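Local coordinates for protein fructose-bisphosphate aldolase (PDB 4TR9) that serves as an aldolase, an enzyme of the TIM-barrel fold that is present here as an assembly of four chains, at residues 47-50 against 51-54; 321-324 against 325-328; 331-334 against 335-338. All coordinates share one frame; numbering follows the deposited sequence.

Contact 1 (47-50 against 51-54); sequences KKRF and DNIK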
loop_
_atom_site.group_PDB
_atom_site.type_symbol
_atom_site.label_atom_id
_atom_site.label_comp_id
_atom_site.label_asym_id
_atom_site.label_seq_id
_atom_site.Cartn_x
_atom_site.Cartn_y
_atom_site.Cartn_z
ATOM N N LYS A 47 -6.040 21.203 -34.281
ATOM C CA LYS A 47 -5.270 21.698 -35.416
ATOM C C LYS A 47 -4.976 20.578 -36.405
ATOM O O LYS A 47 -5.160 20.737 -37.611
ATOM C CB LYS A 47 -3.960 22.332 -34.947
ATOM C CG LYS A 47 -3.050 22.757 -36.086
ATOM C CD LYS A 47 -1.709 23.252 -35.576
ATOM C CE LYS A 47 -0.796 23.630 -36.729
ATOM N NZ LYS A 47 -1.367 24.733 -37.550
ATOM N N LYS A 48 -4.523 19.442 -35.882
ATOM C CA LYS A 48 -4.175 18.295 -36.712
ATOM C C LYS A 48 -5.400 17.722 -37.420
ATOM O O LYS A 48 -5.275 16.979 -38.392
ATOM C CB LYS A 48 -3.499 17.213 -35.868
ATOM C CG LYS A 48 -2.230 17.678 -35.174
ATOM C CD LYS A 48 -1.575 16.549 -34.397
ATOM C CE LYS A 48 -0.317 17.027 -33.689
ATOM N NZ LYS A 48 0.673 17.597 -34.644
ATOM N N ARG A 49 -6.584 18.070 -36.924
ATOM C CA ARG A 49 -7.830 17.660 -37.560
ATOM C C ARG A 49 -8.145 18.561 -38.748
ATOM O O ARG A 49 -8.507 18.083 -39.822
ATOM C CB ARG A 49 -8.983 17.687 -36.555
ATOM C CG ARG A 49 -8.744 16.818 -35.335
ATOM C CD ARG A 49 -8.540 15.369 -35.732
ATOM N NE ARG A 49 -7.782 14.634 -34.725
ATOM C CZ ARG A 49 -6.478 14.393 -34.803
ATOM N NH1 ARG A 49 -5.867 13.719 -33.839
ATOM N NH2 ARG A 49 -5.784 14.823 -35.849
ATOM N N PHE A 50 -7.999 19.868 -38.551
ATOM C CA PHE A 50 -8.258 20.833 -39.612
ATOM C C PHE A 50 -7.236 20.710 -40.738
ATOM O O PHE A 50 -7.533 21.014 -41.893
ATOM C CB PHE A 50 -8.259 22.259 -39.054
ATOM C CG PHE A 50 -9.486 22.600 -38.255
ATOM C CD1 PHE A 50 -10.594 21.768 -38.269
ATOM C CD2 PHE A 50 -9.535 23.760 -37.499
ATOM C CE1 PHE A 50 -11.726 22.082 -37.537
ATOM C CE2 PHE A 50 -10.665 24.081 -36.766
ATOM C CZ PHE A 50 -11.761 23.240 -36.786
ATOM N N ASP A 51 -6.033 20.258 -40.395
ATOM C CA ASP A 51 -4.969 20.087 -41.379
ATOM C C ASP A 51 -5.282 18.958 -42.356
ATOM O O ASP A 51 -4.929 19.030 -43.533
ATOM C CB ASP A 51 -3.633 19.815 -40.682
ATOM C CG ASP A 51 -3.154 20.993 -39.858
ATOM O OD1 ASP A 51 -3.501 22.143 -40.202
ATOM O OD2 ASP A 51 -2.431 20.770 -38.863
ATOM N N ASN A 52 -5.943 17.916 -41.861
ATOM C CA ASN A 52 -6.286 16.762 -42.685
ATOM C C ASN A 52 -7.313 17.102 -43.759
ATOM O O ASN A 52 -7.262 16.570 -44.868
ATOM C CB ASN A 52 -6.805 15.620 -41.810
ATOM C CG ASN A 52 -5.751 15.092 -40.857
ATOM O OD1 ASN A 52 -4.553 15.185 -41.124
ATOM N ND2 ASN A 52 -6.194 14.531 -39.737
ATOM N N ILE A 53 -8.246 17.987 -43.424
ATOM C CA ILE A 53 -9.261 18.418 -44.377
ATOM C C ILE A 53 -8.868 19.735 -45.034
ATOM O O ILE A 53 -9.692 20.389 -45.673
ATOM C CB ILE A 53 -10.638 18.581 -43.705
ATOM C CG1 ILE A 53 -10.553 19.584 -42.553
ATOM C CG2 ILE A 53 -11.152 17.236 -43.217
ATOM C CD1 ILE A 53 -11.875 19.830 -41.859
ATOM N N LYS A 54 -7.599 20.108 -44.869
ATOM C CA LYS A 54 -7.055 21.340 -45.438
ATOM C C LYS A 54 -7.866 22.554 -45.000
ATOM O O LYS A 54 -8.611 23.138 -45.786
ATOM C CB LYS A 54 -7.000 21.257 -46.968
ATOM C CG LYS A 54 -5.742 20.591 -47.515
ATOM C CD LYS A 54 -5.680 19.111 -47.166
ATOM C CE LYS A 54 -4.299 18.539 -47.433
ATOM N NZ LYS A 54 -4.210 17.107 -47.035
#
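With its CG anti to the backbone N (chi1 175°), Lys47 runs its aliphatic chain past the carboxylate of Asp51, while chi1 of -65° sets the Asp51 CG beside its own backbone N and facing the preceding turn. The touch is between carbon and oxygen: CG of Lys47 lies 3.5 Å from OD2 of Asp51. A bend at the last torsion leaves NZ of Lys47 4.3 Å from OD1 of Asp51, beyond a salt bridge, yet near enough that the lysine probably offsets part of the aspartate's charge. OD2 of Asp51 also stands 3.0 Å from O of Lys47, two acceptors with no hydrogen bond between them, a closeness the lysine may help to offset. The same O receives the helical hydrogen bond from N of Asp51 at 3.0 Å.

One residue on, Asn52 N makes a weak bond of 3.3 Å to Arg49 O. Their side chains lie side by side and point the same way; NH2 of Arg49 comes 3.9 Å from ND2 of Asn52, obliquely, though the guanidinium and amide planes are within 9° of parallel. The guanidinium of Arg49 also forms a cation-pi contact with an aromatic side chain of the bound peptide. On the inner face, CD1 of Phe50 meets CD1 of Ile53 at 4.3 Å. Both rest on Leu317 of helix 310-320, and the Phe50 side chain also touches Tyr65 of helix 59-70. With its lysines outward and Phe50 inward, helix 43-52 is an amphipathic surface helix, and Ile53, just past its end, extends the apolar side; the helix follows the first strand of a TIM barrel.

Contact 2 (321-324 against 325-328); sequences QGKK and ENVA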
loop_
_atom_site.group_PDB
_atom_site.type_symbol
_atom_site.label_atom_id
_atom_site.label_comp_id
_atom_site.label_asym_id
_atom_site.label_seq_id
_atom_site.Cartn_x
_atom_site.Cartn_y
_atom_site.Cartn_z
ATOM N N GLN A 321 -15.480 19.750 -44.366
ATOM C CA GLN A 321 -14.336 20.379 -45.026
ATOM C C GLN A 321 -14.322 21.900 -44.879
ATOM O O GLN A 321 -13.867 22.613 -45.773
ATOM C CB GLN A 321 -14.299 20.006 -46.512
ATOM C CG GLN A 321 -13.771 18.609 -46.789
ATOM C CD GLN A 321 -13.666 18.312 -48.271
ATOM O OE1 GLN A 321 -14.318 18.956 -49.093
ATOM N NE2 GLN A 321 -12.839 17.334 -48.621
ATOM N N GLY A 322 -14.823 22.388 -43.748
ATOM C CA GLY A 322 -14.788 23.808 -43.447
ATOM C C GLY A 322 -15.648 24.673 -44.349
ATOM O O GLY A 322 -15.426 25.879 -44.453
ATOM N N LYS A 323 -16.633 24.063 -45.002
ATOM C CA LYS A 323 -17.514 24.799 -45.902
ATOM C C LYS A 323 -18.961 24.777 -45.415
ATOM O O LYS A 323 -19.475 23.735 -45.007
ATOM C CB LYS A 323 -17.420 24.236 -47.322
ATOM C CG LYS A 323 -16.025 24.332 -47.925
ATOM C CD LYS A 323 -16.042 24.130 -49.434
ATOM C CE LYS A 323 -16.519 22.737 -49.810
ATOM N NZ LYS A 323 -16.500 22.531 -51.286
ATOM N N LYS A 324 -19.608 25.937 -45.466
ATOM C CA LYS A 324 -20.970 26.099 -44.966
ATOM C C LYS A 324 -21.982 25.276 -45.763
ATOM O O LYS A 324 -23.001 24.838 -45.227
ATOM C CB LYS A 324 -21.361 27.581 -44.985
ATOM C CG LYS A 324 -22.783 27.872 -44.525
ATOM C CD LYS A 324 -23.026 27.376 -43.109
ATOM C CE LYS A 324 -24.486 27.533 -42.711
ATOM N NZ LYS A 324 -24.761 26.972 -41.360
ATOM N N GLU A 325 -21.689 25.054 -47.041
ATOM C CA GLU A 325 -22.606 24.340 -47.926
ATOM C C GLU A 325 -22.716 22.854 -47.584
ATOM O O GLU A 325 -23.566 22.151 -48.130
ATOM C CB GLU A 325 -22.171 24.500 -49.387
ATOM C CG GLU A 325 -22.294 25.916 -49.937
ATOM C CD GLU A 325 -21.167 26.829 -49.487
ATOM O OE1 GLU A 325 -20.202 26.330 -48.872
ATOM O OE2 GLU A 325 -21.247 28.048 -49.752
ATOM N N ASN A 326 -21.860 22.381 -46.684
ATOM C CA ASN A 326 -21.847 20.968 -46.317
ATOM C C ASN A 326 -22.207 20.725 -44.854
ATOM O O ASN A 326 -22.068 19.607 -44.356
ATOM C CB ASN A 326 -20.473 20.361 -46.613
ATOM C CG ASN A 326 -20.080 20.491 -48.071
ATOM O OD1 ASN A 326 -20.934 20.516 -48.957
ATOM N ND2 ASN A 326 -18.780 20.571 -48.328
ATOM N N VAL A 327 -22.672 21.768 -44.173
ATOM C CA VAL A 327 -22.995 21.674 -42.751
ATOM C C VAL A 327 -24.113 20.674 -42.474
ATOM O O VAL A 327 -23.936 19.739 -41.691
ATOM C CB VAL A 327 -23.396 23.045 -42.175
ATOM C CG1 VAL A 327 -23.978 22.888 -40.776
ATOM C CG2 VAL A 327 -22.197 23.976 -42.155
ATOM N N ALA A 328 -25.261 20.873 -43.116
ATOM C CA ALA A 328 -26.400 19.979 -42.939
ATOM C C ALA A 328 -26.059 18.572 -43.418
ATOM O O ALA A 328 -26.539 17.583 -42.864
ATOM C CB ALA A 328 -27.614 20.515 -43.679
#
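Two backbone hydrogen bonds hold Lys323 and Lys324 to the residues three places on: Asn326 N gives its hydrogen to Lys323 O at 3.2 Å, and Val327 N to Lys324 O at 3.3 Å. Both are nearly straight at hydrogen (160° and 166°). Bonds from residue i+3 back to residue i mark a 3-10 turn, here leading into helix 327-346.

Asn326 occupies the N-cap position, although its side chain makes no capping bond. Its amide instead reaches backwards and forwards, through weak hydrogen bonds from ND2 to Trp320 O and from Lys329 NZ to OD1. Lys323 lies alongside, pointing the same way, with CE 3.5 Å from ND2 of Asn326.

Across the turn, a bend in Lys324 at chi2 (59°) carries its CD to within 3.6 Å of CG2 of the buried Val327. NZ of Lys324 follows at 4.0 Å from the same CG2 of Val327; a long flexible chain suits the exposed side of a buried valine. Lys323 CB lies 3.8 Å from OE1 of Glu325, whereas the charges of the two residues remain well separated. Main-chain bonds and aliphatic contact, rather than ion pairing between its own residues, therefore shape this turn.

Contact 3 (331-334 against 335-338); sequences REVL and LQRA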
loop_
_atom_site.group_PDB
_atom_site.type_symbol
_atom_site.label_atom_id
_atom_site.label_comp_id
_atom_site.label_asym_id
_atom_site.label_seq_id
_atom_site.Cartn_x
_atom_site.Cartn_y
_atom_site.Cartn_z
ATOM N N ARG A 331 -23.925 17.101 -40.698
ATOM C CA ARG A 331 -24.710 16.885 -39.488
ATOM C C ARG A 331 -25.484 15.574 -39.552
ATOM O O ARG A 331 -25.732 14.941 -38.525
ATOM C CB ARG A 331 -25.670 18.053 -39.253
ATOM C CG ARG A 331 -25.000 19.297 -38.693
ATOM C CD ARG A 331 -26.004 20.413 -38.464
ATOM N NE ARG A 331 -25.400 21.549 -37.774
ATOM C CZ ARG A 331 -26.052 22.665 -37.462
ATOM N NH1 ARG A 331 -25.423 23.648 -36.832
ATOM N NH2 ARG A 331 -27.332 22.798 -37.780
ATOM N N GLU A 332 -25.864 15.168 -40.760
ATOM C CA GLU A 332 -26.539 13.891 -40.949
ATOM C C GLU A 332 -25.548 12.747 -40.759
ATOM O O GLU A 332 -25.904 11.676 -40.265
ATOM C CB GLU A 332 -27.190 13.815 -42.333
ATOM C CG GLU A 332 -27.969 12.528 -42.583
ATOM C CD GLU A 332 -28.765 12.562 -43.875
ATOM O OE1 GLU A 332 -28.970 13.667 -44.421
ATOM O OE2 GLU A 332 -29.187 11.484 -44.344
ATOM N N VAL A 333 -24.299 12.984 -41.150
ATOM C CA VAL A 333 -23.233 12.008 -40.951
ATOM C C VAL A 333 -22.987 11.817 -39.458
ATOM O O VAL A 333 -22.717 10.707 -38.996
ATOM C CB VAL A 333 -21.926 12.442 -41.647
ATOM C CG1 VAL A 333 -20.831 11.410 -41.424
ATOM C CG2 VAL A 333 -22.165 12.654 -43.133
ATOM N N LEU A 334 -23.095 12.908 -38.707
ATOM C CA LEU A 334 -22.954 12.864 -37.258
ATOM C C LEU A 334 -24.082 12.062 -36.618
ATOM O O LEU A 334 -23.860 11.303 -35.674
ATOM C CB LEU A 334 -22.929 14.281 -36.682
ATOM C CG LEU A 334 -22.879 14.389 -35.157
ATOM C CD1 LEU A 334 -21.606 13.754 -34.616
ATOM C CD2 LEU A 334 -22.992 15.841 -34.715
ATOM N N LEU A 335 -25.292 12.232 -37.142
ATOM C CA LEU A 335 -26.468 11.568 -36.592
ATOM C C LEU A 335 -26.459 10.064 -36.844
ATOM O O LEU A 335 -26.865 9.286 -35.981
ATOM C CB LEU A 335 -27.744 12.181 -37.171
ATOM C CG LEU A 335 -28.137 13.549 -36.612
ATOM C CD1 LEU A 335 -29.384 14.077 -37.304
ATOM C CD2 LEU A 335 -28.351 13.463 -35.109
ATOM N N GLN A 336 -26.000 9.654 -38.023
ATOM C CA GLN A 336 -25.982 8.237 -38.362
ATOM C C GLN A 336 -24.895 7.503 -37.580
ATOM O O GLN A 336 -25.018 6.309 -37.312
ATOM C CB GLN A 336 -25.781 8.034 -39.868
ATOM C CG GLN A 336 -24.397 8.384 -40.382
ATOM C CD GLN A 336 -24.179 7.938 -41.814
ATOM O OE1 GLN A 336 -25.072 7.368 -42.440
ATOM N NE2 GLN A 336 -22.987 8.195 -42.340
ATOM N N ARG A 337 -23.838 8.219 -37.209
ATOM C CA ARG A 337 -22.788 7.636 -36.381
ATOM C C ARG A 337 -23.241 7.579 -34.929
ATOM O O ARG A 337 -22.946 6.622 -34.213
ATOM C CB ARG A 337 -21.485 8.430 -36.500
ATOM C CG ARG A 337 -20.841 8.388 -37.879
ATOM C CD ARG A 337 -20.772 6.970 -38.421
ATOM N NE ARG A 337 -20.123 6.051 -37.492
ATOM C CZ ARG A 337 -20.048 4.736 -37.674
ATOM N NH1 ARG A 337 -19.442 3.974 -36.776
ATOM N NH2 ARG A 337 -20.585 4.183 -38.753
ATOM N N ALA A 338 -23.961 8.612 -34.502
ATOM C CA ALA A 338 -24.508 8.660 -33.153
ATOM C C ALA A 338 -25.544 7.560 -32.956
ATOM O O ALA A 338 -25.603 6.932 -31.900
ATOM C CB ALA A 338 -25.121 10.023 -32.876
#
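Val333 and Gln336 lie side by side and point the same way, with CG1 of the valine 4.0 Å from NE2 of the glutamine. The Gln336 CG sits between its backbone N and carbonyl carbon (chi1 70°), an uncommon choice in a helix, which brings that methylene to 3.2 Å from Val333 O. Arg337 approaches the same oxygen: its CG is likewise 3.2 Å away and its N donates a hydrogen bond of 3.3 Å, so one carbonyl is hemmed in by two side chains and an amide. Bends at chi2 and chi3 then turn the Arg337 guanidinium away from the preceding turn, where NH2 forms a long, weak ion pair with Glu285.

Four successive bonds from residue i+4 to residue i, Leu335 N to Arg331 O through Ala338 N to Leu334 O, mark a regular alpha helix, part of helix 327-346, which packs beside helix 310-320 on the outside of the TIM barrel. Val333 meets Ser315 and Thr319 there, and Leu334 touches Val316, both branched apolar residues, which suit the face turned to the neighbouring helix. Leu335, whose side chain touches Thr72 as that of Leu334 does, lays its CG 3.4 Å from Arg331 O, while the small methyl of Ala338 tucks in at 3.3 Å from Leu334 O. Arg331 extends away from the contact, and its NE donates a hydrogen bond to Leu68 O.

How the contacts relate
The contacts come in chain order, contact 1 far ahead of the other two, and helix 310-320 ties them together: contact 1 packs on its Leu317, contact 3 on its Ser315, Val316 and Thr319, and contact 2 continues the chain from its end. Contacts 1 and 2 have centres 15 Å apart and touch where CD1 of Ile53 meets CA of Gln321 at 4.0 Å. Contacts 2 and 3 share helix 327-346, their centres 14 Å apart, whereas contacts 1 and 3 come no nearer than about 11 Å between nearest atoms. Contact 1 approaches the pocket: the Lys48 side chain is about 5 Å from N'-[(E)-(2,4-dichlorophenyl)methylidene]-3,4-dihydroxybenzohydrazide, which the pocket residues Asp40 and Thr45 help to surround.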